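Uncharacterized protein (Parabacteroides merdae, PDB 4MXN) is probably a glycoside hydrolase of family 28, cleaving sugar linkages in polysaccharides, although neither its activity nor its substrate has been established. Local coordinates at residues 43-48 and 68-73; 100-105 and 148-153; 186-191 and 211-216; 199-204 and 219-224; 206-211 and 229-234. One frame throughout, in Å; residues are numbered along the deposited sequence.

Contact 1: 43-48 and 68-73; sequences RAVDYI and IELKSN
Val45 makes the tight part of this contact, pressing one methyl of helix 38-50 against the backbone that leaves strand 61-69. Its CG1 stands 3.5 Å from Glu69 O and 3.6 Å from Lys71 N. The same methyl also meets the side chain of Lys71, with Val45 CG1 and Lys71 CG 3.8 Å apart. CG1 reaches this far because it lies anti to the backbone N of Val45 (chi1 166°). The second branch turns the other way, where Val45 CG2 touches Ile68 CG2 at 4.3 Å. The close cover has a cost: Lys71 N is buried here and has no hydrogen-bonding partner in the model.

One helix position further on, packing gives way to charge, and the residues involved are only partly buried. Lys71, bent at its second and fourth torsions, passes Asp46 with CG near OD1 and ends in a salt bridge of 2.9 Å from Lys71 NZ to Asp46 OD1. The ammonium group approaches from above the carboxylate, 55° out of its plane. OD1 also accepts from Gln42 NE2 one helical turn earlier, and this second donor would be expected to stabilise the negative charge. Leu56 of strand 54-58 and Ile76 of strand 74-78 also touch Val45. A hydrophobic helix face thus covers the early strands while a charged pair sits at its border, an arrangement consistent with the N-terminal helix that caps a parallel beta-helix.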
# COMPACT_ATOMS: atom_id res chain seq x y z
N ARG A 43 -6.60 -13.78 -7.33
CA ARG A 43 -7.78 -14.45 -7.88
C ARG A 43 -9.05 -14.05 -7.11
O ARG A 43 -10.10 -13.83 -7.72
CB ARG A 43 -7.58 -15.97 -7.91
CG ARG A 43 -8.77 -16.72 -8.55
CD ARG A 43 -8.94 -16.50 -10.06
NE ARG A 43 -7.85 -17.09 -10.85
CZ ARG A 43 -8.00 -18.03 -11.78
NH1 ARG A 43 -9.20 -18.51 -12.06
NH2 ARG A 43 -6.94 -18.49 -12.43
N ALA A 44 -8.94 -13.90 -5.77
CA ALA A 44 -10.09 -13.47 -4.98
C ALA A 44 -10.51 -12.04 -5.40
O ALA A 44 -11.70 -11.81 -5.65
CB ALA A 44 -9.75 -13.51 -3.49
N VAL A 45 -9.52 -11.12 -5.56
CA VAL A 45 -9.77 -9.73 -5.97
C VAL A 45 -10.45 -9.73 -7.34
O VAL A 45 -11.46 -9.05 -7.49
CB VAL A 45 -8.48 -8.87 -5.94
CG1 VAL A 45 -8.67 -7.54 -6.68
CG2 VAL A 45 -8.04 -8.61 -4.50
N ASP A 46 -9.90 -10.51 -8.32
CA ASP A 46 -10.41 -10.61 -9.69
C ASP A 46 -11.84 -11.18 -9.71
O ASP A 46 -12.70 -10.64 -10.42
CB ASP A 46 -9.48 -11.49 -10.56
CG ASP A 46 -8.10 -10.91 -10.80
OD1 ASP A 46 -7.87 -9.73 -10.46
OD2 ASP A 46 -7.23 -11.66 -11.30
N TYR A 47 -12.09 -12.25 -8.94
CA TYR A 47 -13.41 -12.88 -8.84
C TYR A 47 -14.43 -11.87 -8.29
O TYR A 47 -15.51 -11.72 -8.88
CB TYR A 47 -13.35 -14.13 -7.94
CG TYR A 47 -14.69 -14.80 -7.72
CD1 TYR A 47 -15.19 -15.73 -8.63
CD2 TYR A 47 -15.45 -14.52 -6.59
CE1 TYR A 47 -16.42 -16.35 -8.43
CE2 TYR A 47 -16.68 -15.13 -6.38
CZ TYR A 47 -17.17 -16.03 -7.30
OH TYR A 47 -18.39 -16.63 -7.09
N ILE A 48 -14.10 -11.19 -7.16
CA ILE A 48 -14.98 -10.22 -6.50
C ILE A 48 -15.32 -9.07 -7.47
O ILE A 48 -16.51 -8.74 -7.62
CB ILE A 48 -14.40 -9.72 -5.14
CG1 ILE A 48 -14.23 -10.90 -4.15
CG2 ILE A 48 -15.29 -8.62 -4.52
CD1 ILE A 48 -13.30 -10.62 -2.95
N ILE A 68 -0.10 -7.23 -4.95
CA ILE A 68 -1.53 -7.45 -5.22
C ILE A 68 -2.05 -6.31 -6.06
O ILE A 68 -1.85 -5.15 -5.69
CB ILE A 68 -2.33 -7.57 -3.89
CG1 ILE A 68 -1.80 -8.69 -2.96
CG2 ILE A 68 -3.84 -7.69 -4.16
CD1 ILE A 68 -2.03 -8.41 -1.44
N GLU A 69 -2.74 -6.62 -7.17
CA GLU A 69 -3.35 -5.61 -8.00
C GLU A 69 -4.83 -5.47 -7.63
O GLU A 69 -5.63 -6.38 -7.89
CB GLU A 69 -3.17 -5.93 -9.48
CG GLU A 69 -3.76 -4.85 -10.37
CD GLU A 69 -3.61 -4.99 -11.87
OE1 GLU A 69 -3.30 -6.10 -12.36
OE2 GLU A 69 -3.87 -3.99 -12.57
N LEU A 70 -5.18 -4.35 -7.01
CA LEU A 70 -6.56 -4.05 -6.62
C LEU A 70 -7.37 -3.75 -7.90
O LEU A 70 -6.83 -3.16 -8.84
CB LEU A 70 -6.56 -2.86 -5.62
CG LEU A 70 -7.79 -2.56 -4.79
CD1 LEU A 70 -8.49 -3.83 -4.26
CD2 LEU A 70 -7.41 -1.63 -3.63
N LYS A 71 -8.61 -4.23 -7.97
CA LYS A 71 -9.44 -4.03 -9.17
C LYS A 71 -10.66 -3.20 -8.83
O LYS A 71 -11.04 -3.14 -7.67
CB LYS A 71 -9.86 -5.37 -9.80
CG LYS A 71 -8.68 -6.24 -10.29
CD LYS A 71 -8.00 -5.68 -11.54
CE LYS A 71 -6.85 -6.54 -12.01
NZ LYS A 71 -7.29 -7.84 -12.57
N SER A 72 -11.30 -2.59 -9.84
CA SER A 72 -12.48 -1.75 -9.67
C SER A 72 -13.57 -2.41 -8.86
O SER A 72 -13.87 -3.60 -9.05
CB SER A 72 -13.04 -1.32 -11.02
OG SER A 72 -12.12 -0.47 -11.70
N ASN A 73 -14.14 -1.64 -7.91
CA ASN A 73 -15.27 -1.98 -7.04
C ASN A 73 -14.88 -2.98 -5.94
O ASN A 73 -15.76 -3.52 -5.27
CB ASN A 73 -16.48 -2.48 -7.84
CG ASN A 73 -16.89 -1.50 -8.89
OD1 ASN A 73 -17.06 -0.31 -8.61
ND2 ASN A 73 -16.97 -1.95 -10.12

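Contact 2: 100-105 and 148-153; sequences NAIIYA and PALICM
Cys152 and Asn100 bury more surface here than any other residue of the two segments. The CB of Cys152 packs on Ala101 CB at 3.7 Å. Its SG, anti to the backbone N (chi1 -177°), points on to Cys99, with which it forms the disulfide. Asn100 sets its amide against Pro148, bringing Asn100 OD1 to 3.8 Å from Pro148 CB. The backbone carbonyl of Asn100 is also engaged, Ala149 N to Asn100 O measuring 2.9 Å.

Both segments run parallel and turn a corner at matching places, Ile102-Ile103 and Leu150, as stacked coils of a parallel beta-helix do. At the corner the ladder changes step: Ile102 N donates to Ala149 O at 3.0 Å and only weakly to Leu150 O, which takes Ile103 N at 3.1 Å. Beyond it, Cys152 N binds Ile103 O and Cys152 O binds Ala105 N. Leu150, third in buried surface, lies alongside Ile102 and points the same way; Leu150 CD2 and Ile102 CD1 approach to 3.4 Å, tighter than usual for methyl groups. Ile103 and Ile151 share the other face from Cys152, and both touch Ile113.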
# COMPACT_ATOMS: atom_id res chain seq x y z
N ASN A 100 4.57 0.04 -8.22
CA ASN A 100 5.22 -1.12 -7.60
C ASN A 100 4.99 -1.06 -6.11
O ASN A 100 5.67 -0.29 -5.41
CB ASN A 100 6.71 -1.18 -7.92
CG ASN A 100 7.37 -2.40 -7.29
OD1 ASN A 100 6.75 -3.42 -7.00
ND2 ASN A 100 8.65 -2.32 -7.08
N ALA A 101 4.04 -1.85 -5.61
CA ALA A 101 3.67 -1.84 -4.20
C ALA A 101 3.10 -3.17 -3.73
O ALA A 101 2.89 -4.04 -4.55
CB ALA A 101 2.64 -0.74 -3.95
N ILE A 102 2.84 -3.31 -2.42
CA ILE A 102 2.20 -4.53 -1.87
C ILE A 102 0.75 -4.57 -2.38
O ILE A 102 0.25 -5.63 -2.77
CB ILE A 102 2.29 -4.61 -0.33
CG1 ILE A 102 3.80 -4.61 0.11
CG2 ILE A 102 1.53 -5.85 0.21
CD1 ILE A 102 4.02 -4.69 1.64
N ILE A 103 0.10 -3.40 -2.40
CA ILE A 103 -1.23 -3.21 -2.99
C ILE A 103 -1.12 -2.05 -3.96
O ILE A 103 -0.80 -0.93 -3.54
CB ILE A 103 -2.39 -3.00 -1.97
CG1 ILE A 103 -2.44 -4.11 -0.91
CG2 ILE A 103 -3.74 -2.90 -2.75
CD1 ILE A 103 -3.41 -3.82 0.32
N TYR A 104 -1.37 -2.32 -5.24
CA TYR A 104 -1.34 -1.27 -6.23
C TYR A 104 -2.60 -1.31 -7.07
O TYR A 104 -3.29 -2.33 -7.13
CB TYR A 104 -0.07 -1.33 -7.13
CG TYR A 104 -0.04 -2.48 -8.11
CD1 TYR A 104 0.39 -3.74 -7.72
CD2 TYR A 104 -0.42 -2.31 -9.44
CE1 TYR A 104 0.43 -4.80 -8.62
CE2 TYR A 104 -0.38 -3.37 -10.35
CZ TYR A 104 0.04 -4.61 -9.93
OH TYR A 104 0.08 -5.67 -10.81
N ALA A 105 -2.88 -0.21 -7.76
CA ALA A 105 -4.01 -0.16 -8.68
C ALA A 105 -3.65 0.75 -9.83
O ALA A 105 -3.06 1.80 -9.61
CB ALA A 105 -5.28 0.29 -7.98
N PRO A 148 9.36 -2.03 -3.29
CA PRO A 148 7.97 -1.63 -3.40
C PRO A 148 7.51 -0.68 -2.32
O PRO A 148 7.95 -0.72 -1.17
CB PRO A 148 7.21 -2.96 -3.26
CG PRO A 148 8.08 -3.80 -2.40
CD PRO A 148 9.49 -3.39 -2.74
N ALA A 149 6.53 0.14 -2.69
CA ALA A 149 5.80 0.97 -1.76
C ALA A 149 4.81 0.05 -1.03
O ALA A 149 4.66 -1.11 -1.42
CB ALA A 149 5.06 2.07 -2.52
N LEU A 150 4.13 0.54 0.01
CA LEU A 150 3.11 -0.31 0.64
C LEU A 150 1.83 -0.23 -0.18
O LEU A 150 1.22 -1.26 -0.46
CB LEU A 150 2.88 0.04 2.11
CG LEU A 150 4.06 -0.21 3.02
CD1 LEU A 150 3.84 0.40 4.38
CD2 LEU A 150 4.34 -1.68 3.20
N ILE A 151 1.47 1.00 -0.61
CA ILE A 151 0.30 1.32 -1.44
C ILE A 151 0.72 2.24 -2.58
O ILE A 151 1.45 3.22 -2.35
CB ILE A 151 -0.81 1.99 -0.56
CG1 ILE A 151 -1.47 0.99 0.40
CG2 ILE A 151 -1.83 2.77 -1.38
CD1 ILE A 151 -2.27 1.74 1.59
N CYS A 152 0.27 1.95 -3.80
CA CYS A 152 0.53 2.80 -4.96
C CYS A 152 -0.70 2.82 -5.87
O CYS A 152 -1.10 1.77 -6.38
CB CYS A 152 1.78 2.35 -5.72
SG CYS A 152 2.21 3.41 -7.13
N MSE A 153 -1.28 4.02 -6.09
CA MSE A 153 -2.43 4.19 -6.98
C MSE A 153 -2.08 5.12 -8.12
O MSE A 153 -1.60 6.23 -7.88
CB MSE A 153 -3.67 4.72 -6.25
CG MSE A 153 -4.53 3.64 -5.65
SE MSE A 153 -4.09 3.41 -3.78
CE MSE A 153 -5.07 1.74 -3.50

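Contact 3: 186-191 and 211-216; sequences KVVVNA and DCYFNM
Successive coils of the parallel beta-helix stack here, Val188 and Val189 of one lying over Tyr213 and Phe214 of the next. The segments run within 5° of parallel, and hydrogen bonds alternate between them: Tyr213 N to Val187 O, Val189 N to Tyr213 O at 2.8 Å, and Asn215 N to Val189 O.

On the buried side Val189 packs against Phe214, with Val189 CB 3.9 Å from Phe214 CD1, while CG2 meets both CD1 and CE1. A water that donates to Val187 O and Tyr213 O rests over one face of the Phe214 ring, toward its rim. On the other side of the strands Val188 CG1 meets the edge of the Tyr213 ring, near its plane, 4.3 Å from CD2.

Past the strands the side chain of Asn215 takes over the ladder. With CG held between the backbone N and the carbonyl carbon (chi1 86°), its OD1 accepts Ala191 N at 2.7 Å. The bond is nearly straight at hydrogen (174°), but its donor stands above the amide plane. Asn190 crosses Asn215 at about a right angle; Asn190 OD1 to Asn215 ND2, 3.3 Å, is too poorly angled to bond. At the other end a water links Lys186 NZ to Asp211 OD2, while Asp211 OD1 serves Asn234. In-register stacking of side chains from one coil to the next, valine on aromatic and asparagine beside asparagine, is characteristic of a parallel beta-helix.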
# COMPACT_ATOMS: atom_id res chain seq x y z
N LYS A 186 -7.65 8.40 9.09
CA LYS A 186 -7.21 7.65 10.30
C LYS A 186 -6.09 6.61 9.98
O LYS A 186 -6.02 5.54 10.60
CB LYS A 186 -8.43 6.96 10.98
CG LYS A 186 -9.58 7.92 11.30
CD LYS A 186 -10.91 7.18 11.55
CE LYS A 186 -12.08 8.13 11.60
NZ LYS A 186 -12.58 8.47 10.24
N VAL A 187 -5.22 6.93 9.02
CA VAL A 187 -4.14 6.02 8.65
C VAL A 187 -2.92 6.32 9.53
O VAL A 187 -2.67 7.46 9.88
CB VAL A 187 -3.80 6.06 7.12
CG1 VAL A 187 -2.55 5.23 6.78
CG2 VAL A 187 -4.99 5.58 6.29
N VAL A 188 -2.20 5.28 9.94
CA VAL A 188 -1.01 5.45 10.76
C VAL A 188 0.18 4.97 9.91
O VAL A 188 0.13 3.87 9.37
CB VAL A 188 -1.10 4.68 12.11
CG1 VAL A 188 0.24 4.69 12.87
CG2 VAL A 188 -2.24 5.24 13.00
N VAL A 189 1.22 5.83 9.76
CA VAL A 189 2.43 5.41 9.05
C VAL A 189 3.54 5.25 10.09
O VAL A 189 3.89 6.22 10.77
CB VAL A 189 2.87 6.32 7.86
CG1 VAL A 189 4.15 5.79 7.21
CG2 VAL A 189 1.76 6.46 6.82
N ASN A 190 4.04 4.00 10.26
CA ASN A 190 5.14 3.69 11.19
C ASN A 190 6.38 3.47 10.35
O ASN A 190 6.38 2.59 9.50
CB ASN A 190 4.82 2.49 12.08
CG ASN A 190 3.78 2.77 13.14
OD1 ASN A 190 3.70 3.87 13.68
ND2 ASN A 190 3.02 1.77 13.52
N ALA A 191 7.37 4.35 10.50
CA ALA A 191 8.60 4.33 9.69
C ALA A 191 9.29 2.98 9.70
O ALA A 191 9.79 2.56 8.66
CB ALA A 191 9.57 5.40 10.17
N ASP A 211 -6.96 13.07 9.93
CA ASP A 211 -6.58 12.30 11.13
C ASP A 211 -5.49 11.27 10.84
O ASP A 211 -5.53 10.14 11.34
CB ASP A 211 -7.81 11.61 11.76
CG ASP A 211 -8.88 12.58 12.20
OD1 ASP A 211 -8.52 13.63 12.76
OD2 ASP A 211 -10.06 12.32 11.94
N CYS A 212 -4.50 11.67 10.05
CA CYS A 212 -3.41 10.76 9.75
C CYS A 212 -2.22 11.04 10.65
O CYS A 212 -1.95 12.20 10.98
CB CYS A 212 -3.05 10.83 8.27
SG CYS A 212 -4.37 10.19 7.21
N TYR A 213 -1.57 9.96 11.11
CA TYR A 213 -0.41 10.07 12.01
C TYR A 213 0.84 9.53 11.32
O TYR A 213 0.78 8.45 10.71
CB TYR A 213 -0.67 9.31 13.34
CG TYR A 213 0.43 9.50 14.38
CD1 TYR A 213 0.53 10.69 15.10
CD2 TYR A 213 1.36 8.50 14.64
CE1 TYR A 213 1.54 10.87 16.04
CE2 TYR A 213 2.37 8.67 15.58
CZ TYR A 213 2.46 9.86 16.27
OH TYR A 213 3.47 10.02 17.19
N PHE A 214 1.95 10.28 11.39
CA PHE A 214 3.25 9.89 10.83
C PHE A 214 4.21 9.78 12.02
O PHE A 214 4.43 10.78 12.68
CB PHE A 214 3.72 10.89 9.77
CG PHE A 214 2.69 11.10 8.68
CD1 PHE A 214 2.62 10.24 7.59
CD2 PHE A 214 1.75 12.12 8.78
CE1 PHE A 214 1.66 10.42 6.60
CE2 PHE A 214 0.80 12.31 7.78
CZ PHE A 214 0.75 11.46 6.70
N ASN A 215 4.68 8.56 12.37
CA ASN A 215 5.48 8.39 13.59
C ASN A 215 6.97 8.89 13.46
O ASN A 215 7.72 8.80 14.44
CB ASN A 215 5.44 6.92 14.04
CG ASN A 215 6.48 6.05 13.39
OD1 ASN A 215 6.99 6.35 12.28
ND2 ASN A 215 6.83 4.95 14.07
N MSE A 216 7.37 9.31 12.25
CA MSE A 216 8.69 9.82 11.84
C MSE A 216 8.86 11.29 12.26
O MSE A 216 7.86 11.98 12.42
CB MSE A 216 8.83 9.67 10.29
CG MSE A 216 7.79 10.47 9.48
SE MSE A 216 7.68 10.13 7.55
CE MSE A 216 9.45 10.72 6.98
O HOH W 1 -11.39 11.05 10.01
O HOH W 2 -0.59 8.51 8.12
O HOH W 3 -4.10 8.18 12.83

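Contact 4: 199-204 and 219-224; sequences ISISGC and NPLESA
Strands 199-202 and 221-223 run parallel with their axes 4.7 Å apart and inclined by 20°, joined by Ile199 N to Pro220 O, Glu222 N to Ile199 O, Ile201 N to Glu222 O and Ala224 N to Ile201 O. Leu221 packs on Ile199, Leu221 CD1 lying 3.9 Å from Ile199 CG2. The same methyl comes equally near Ile201 CD1, though this holds for one of the two modelled conformers of Ile201. Leu221 CG is anti to the backbone N (chi1 -176°), which swings the branch back over strand 199-202.

These isoleucines and the leucine point to the inside of the parallel beta-helix, where Ile199 and Pro220 also meet Phe214. Ser200 and Glu222 stand on the opposite face, Ser200 OG 3.7 Å from Glu222 OE1. Further along, Ser202 CB and Ala224 CB touch at 3.6 Å. Ser223 OG accepts from Gly225 N and shares a water with Ile201 O, so that the carbonyl oxygen of Ile201 is held by the water as well as by Ala224 N. Before the strand, Asn219 OD1 forms an Asx turn, taking Leu221 N at 3.3 Å from well above the amide plane.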
# COMPACT_ATOMS: atom_id res chain seq x y z
N ILE A 199 4.60 9.70 2.05
CA ILE A 199 3.62 9.91 0.97
C ILE A 199 4.21 10.70 -0.17
O ILE A 199 4.78 11.77 0.05
CB ILE A 199 2.34 10.60 1.51
CG1 ILE A 199 1.61 9.69 2.51
CG2 ILE A 199 1.35 10.97 0.35
CD1 ILE A 199 0.84 10.39 3.37
N SER A 200 3.99 10.20 -1.41
CA SER A 200 4.35 10.83 -2.66
C SER A 200 3.06 11.15 -3.42
O SER A 200 2.24 10.24 -3.63
CB SER A 200 5.28 9.93 -3.47
OG SER A 200 5.64 10.56 -4.69
N ILE A 201 2.83 12.44 -3.76
CA ILE A 201 1.62 12.88 -4.47
C ILE A 201 2.04 13.68 -5.71
O ILE A 201 2.89 14.59 -5.62
CB ILE A 201 0.61 13.68 -3.57
CG1 ILE A 201 0.15 12.87 -2.34
CG2 ILE A 201 -0.62 14.15 -4.38
CD1 ILE A 201 -0.65 13.65 -1.24
N SER A 202 1.45 13.36 -6.86
CA SER A 202 1.70 14.06 -8.12
C SER A 202 0.48 13.97 -9.01
O SER A 202 -0.15 12.91 -9.08
CB SER A 202 2.94 13.52 -8.84
OG SER A 202 2.75 12.20 -9.33
N GLY A 203 0.16 15.09 -9.68
CA GLY A 203 -0.94 15.24 -10.62
C GLY A 203 -2.32 14.80 -10.17
O GLY A 203 -3.15 14.44 -11.01
N CYS A 204 -2.59 14.84 -8.85
CA CYS A 204 -3.90 14.42 -8.34
C CYS A 204 -4.91 15.57 -8.37
O CYS A 204 -4.54 16.75 -8.39
CB CYS A 204 -3.77 13.84 -6.93
SG CYS A 204 -2.88 12.27 -6.85
N ASN A 219 9.65 15.83 7.42
CA ASN A 219 8.46 16.07 6.58
C ASN A 219 8.09 14.74 5.86
O ASN A 219 8.89 14.23 5.07
CB ASN A 219 8.67 17.21 5.56
CG ASN A 219 7.48 17.52 4.65
OD1 ASN A 219 6.34 17.10 4.86
ND2 ASN A 219 7.73 18.30 3.61
N PRO A 220 6.90 14.20 6.14
CA PRO A 220 6.51 12.90 5.55
C PRO A 220 6.11 12.95 4.08
O PRO A 220 6.07 11.93 3.40
CB PRO A 220 5.28 12.49 6.38
CG PRO A 220 5.21 13.43 7.51
CD PRO A 220 5.86 14.68 7.07
N LEU A 221 5.78 14.14 3.61
CA LEU A 221 5.21 14.37 2.30
C LEU A 221 6.21 14.81 1.24
O LEU A 221 6.97 15.76 1.43
CB LEU A 221 4.10 15.41 2.46
CG LEU A 221 3.23 15.82 1.27
CD1 LEU A 221 2.56 14.64 0.65
CD2 LEU A 221 2.15 16.80 1.74
N GLU A 222 6.14 14.14 0.10
CA GLU A 222 6.88 14.45 -1.12
C GLU A 222 5.82 14.81 -2.16
O GLU A 222 4.91 14.02 -2.41
CB GLU A 222 7.73 13.25 -1.57
CG GLU A 222 8.50 13.43 -2.85
CD GLU A 222 9.46 12.30 -3.18
OE1 GLU A 222 9.00 11.13 -3.27
OE2 GLU A 222 10.67 12.57 -3.35
N SER A 223 5.90 16.03 -2.70
CA SER A 223 4.94 16.47 -3.70
C SER A 223 5.64 17.02 -4.94
O SER A 223 6.63 17.74 -4.81
CB SER A 223 4.00 17.53 -3.11
OG SER A 223 3.10 18.00 -4.10
N ALA A 224 5.12 16.69 -6.13
CA ALA A 224 5.64 17.20 -7.41
C ALA A 224 5.12 18.62 -7.67
O ALA A 224 5.57 19.28 -8.62
CB ALA A 224 5.24 16.28 -8.55
O HOH W 4 1.54 17.27 -6.47

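Contact 5: 206-211 and 229-234; sequences GVKMTD and NLIFTN
Met209, deposited as selenomethionine, crosses Phe232 obliquely, and in one of its two modelled conformers makes a Met-aromatic contact on the buried face of this strand pair. In that conformer Met209 SE lies 5.2 Å from the centroid of the Phe232 ring and 72° off its normal, nearest to CE2, while Met209 CB touches Phe232 CD2 at 3.8 Å. Met209 CG sits anti to its own backbone N and the chain bends only at its last torsion, carrying the selenium past the ring. Next along this face Val207 and Leu230 lie side by side, pointing the same way, with Val207 CB 3.6 Å from Leu230 CD2.

The outer face pairs like-directed side chains too. The extended Lys208 runs alongside Ile231, its CE 3.8 Å from Ile231 CD1, and Thr210 lies beside Thr233. A water donates to Thr210 OG1 at 2.6 Å and is also bonded to Thr233 OG1, coupling the two hydroxyls. At the end of the pair Asn234 ND2 gives a hydrogen bond of 2.8 Å to Asp211 OD1, using the anti lone pair of that oxygen. The donor's amide holds the acceptor in its plane although amide and carboxylate planes are 76° apart.

Between the two faces, five backbone hydrogen bonds, from Val207 N to Asn229 O through Asp211 N to Thr233 O, join strands 5° from parallel. Strand 205-210 lies between strand 182-190, reached through Val182 and Val184, and strand 230-233 of the following coil, whose Phe232 touches Ser244, the last modelled residue.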
# COMPACT_ATOMS: atom_id res chain seq x y z
N GLY A 206 -8.24 16.35 -6.10
CA GLY A 206 -9.14 16.04 -5.01
C GLY A 206 -8.55 14.95 -4.13
O GLY A 206 -8.69 13.75 -4.43
N VAL A 207 -7.78 15.36 -3.12
CA VAL A 207 -7.17 14.45 -2.15
C VAL A 207 -7.48 15.02 -0.78
O VAL A 207 -7.03 16.13 -0.46
CB VAL A 207 -5.65 14.17 -2.36
CG1 VAL A 207 -5.11 13.20 -1.30
CG2 VAL A 207 -5.38 13.62 -3.77
N LYS A 208 -8.28 14.27 0.00
CA LYS A 208 -8.63 14.71 1.34
C LYS A 208 -8.01 13.77 2.34
O LYS A 208 -8.40 12.60 2.42
CB LYS A 208 -10.16 14.81 1.53
CG LYS A 208 -10.85 15.89 0.71
CD LYS A 208 -12.24 16.14 1.26
CE LYS A 208 -13.02 17.16 0.48
NZ LYS A 208 -14.18 17.68 1.27
N MSE A 209 -7.04 14.28 3.11
CA MSE A 209 -6.34 13.49 4.12
C MSE A 209 -6.73 14.01 5.50
O MSE A 209 -6.54 15.20 5.77
CB MSE A 209 -4.82 13.54 3.90
CG MSE A 209 -4.09 12.41 4.61
SE MSE A 209 -2.27 12.10 4.03
CE MSE A 209 -2.59 11.45 2.23
N THR A 210 -7.32 13.13 6.35
CA THR A 210 -7.82 13.51 7.68
C THR A 210 -7.38 12.53 8.77
O THR A 210 -7.45 11.31 8.57
CB THR A 210 -9.36 13.59 7.61
OG1 THR A 210 -9.72 14.34 6.46
CG2 THR A 210 -9.99 14.23 8.86
N ASP A 211 -6.96 13.07 9.93
CA ASP A 211 -6.58 12.30 11.13
C ASP A 211 -5.49 11.27 10.84
O ASP A 211 -5.53 10.14 11.34
CB ASP A 211 -7.81 11.61 11.76
CG ASP A 211 -8.88 12.58 12.20
OD1 ASP A 211 -8.52 13.63 12.76
OD2 ASP A 211 -10.06 12.32 11.94
N ASN A 229 -6.89 20.77 -5.24
CA ASN A 229 -7.95 20.38 -4.30
C ASN A 229 -7.41 19.38 -3.24
O ASN A 229 -7.99 18.32 -3.01
CB ASN A 229 -9.19 19.85 -5.04
CG ASN A 229 -9.84 20.91 -5.91
OD1 ASN A 229 -10.25 21.96 -5.43
ND2 ASN A 229 -9.91 20.67 -7.22
N LEU A 230 -6.28 19.74 -2.63
CA LEU A 230 -5.65 18.97 -1.55
C LEU A 230 -6.10 19.55 -0.22
O LEU A 230 -5.97 20.77 -0.01
CB LEU A 230 -4.11 18.99 -1.64
CG LEU A 230 -3.43 18.55 -2.92
CD1 LEU A 230 -1.93 18.64 -2.76
CD2 LEU A 230 -3.77 17.11 -3.30
N ILE A 231 -6.67 18.72 0.67
CA ILE A 231 -7.14 19.17 1.98
C ILE A 231 -6.58 18.24 3.05
O ILE A 231 -6.93 17.05 3.10
CB ILE A 231 -8.69 19.31 2.10
CG1 ILE A 231 -9.27 20.26 1.00
CG2 ILE A 231 -9.09 19.78 3.52
CD1 ILE A 231 -10.79 20.23 0.82
N PHE A 232 -5.73 18.79 3.92
CA PHE A 232 -5.12 18.07 5.04
C PHE A 232 -5.73 18.59 6.33
O PHE A 232 -5.63 19.79 6.60
CB PHE A 232 -3.59 18.26 5.03
CG PHE A 232 -2.88 17.69 3.83
CD1 PHE A 232 -2.75 18.44 2.66
CD2 PHE A 232 -2.30 16.44 3.87
CE1 PHE A 232 -2.08 17.92 1.54
CE2 PHE A 232 -1.62 15.92 2.76
CZ PHE A 232 -1.53 16.66 1.60
N THR A 233 -6.40 17.70 7.09
CA THR A 233 -7.04 18.07 8.36
C THR A 233 -6.47 17.19 9.45
O THR A 233 -6.60 15.97 9.36
CB THR A 233 -8.57 17.92 8.28
OG1 THR A 233 -9.06 18.67 7.18
CG2 THR A 233 -9.29 18.32 9.58
N ASN A 234 -5.88 17.80 10.49
CA ASN A 234 -5.30 17.09 11.64
C ASN A 234 -4.36 15.92 11.19
O ASN A 234 -4.51 14.78 11.65
CB ASN A 234 -6.44 16.61 12.59
CG ASN A 234 -5.94 16.01 13.89
OD1 ASN A 234 -4.95 16.48 14.48
ND2 ASN A 234 -6.55 14.91 14.30
O HOH W 5 -9.33 16.72 5.38

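How the contacts relate
From the N terminus, contact 1 closes a short loop by bringing the strand end at 68-73 back to helix 38-50. Contact 2 follows in series, closing a longer loop that includes helices 123-136 and 143-146; the two meet where Ile68 N and Leu70 N probably bond to Ile102 O and Tyr104 O. Contacts 3, 4 and 5 cross, since their segments alternate along the chain, and contacts 3 and 5 share Asp211. These two involve the neighbouring strands 182-190 and 205-210, whereas contact 4 lies in the sheet that also holds contact 2. Phe214, Ile199, Met209, Leu221 and Phe232 pack together between them. The centres of contacts 3 and 4 each lie about 26 Å from that of contact 1.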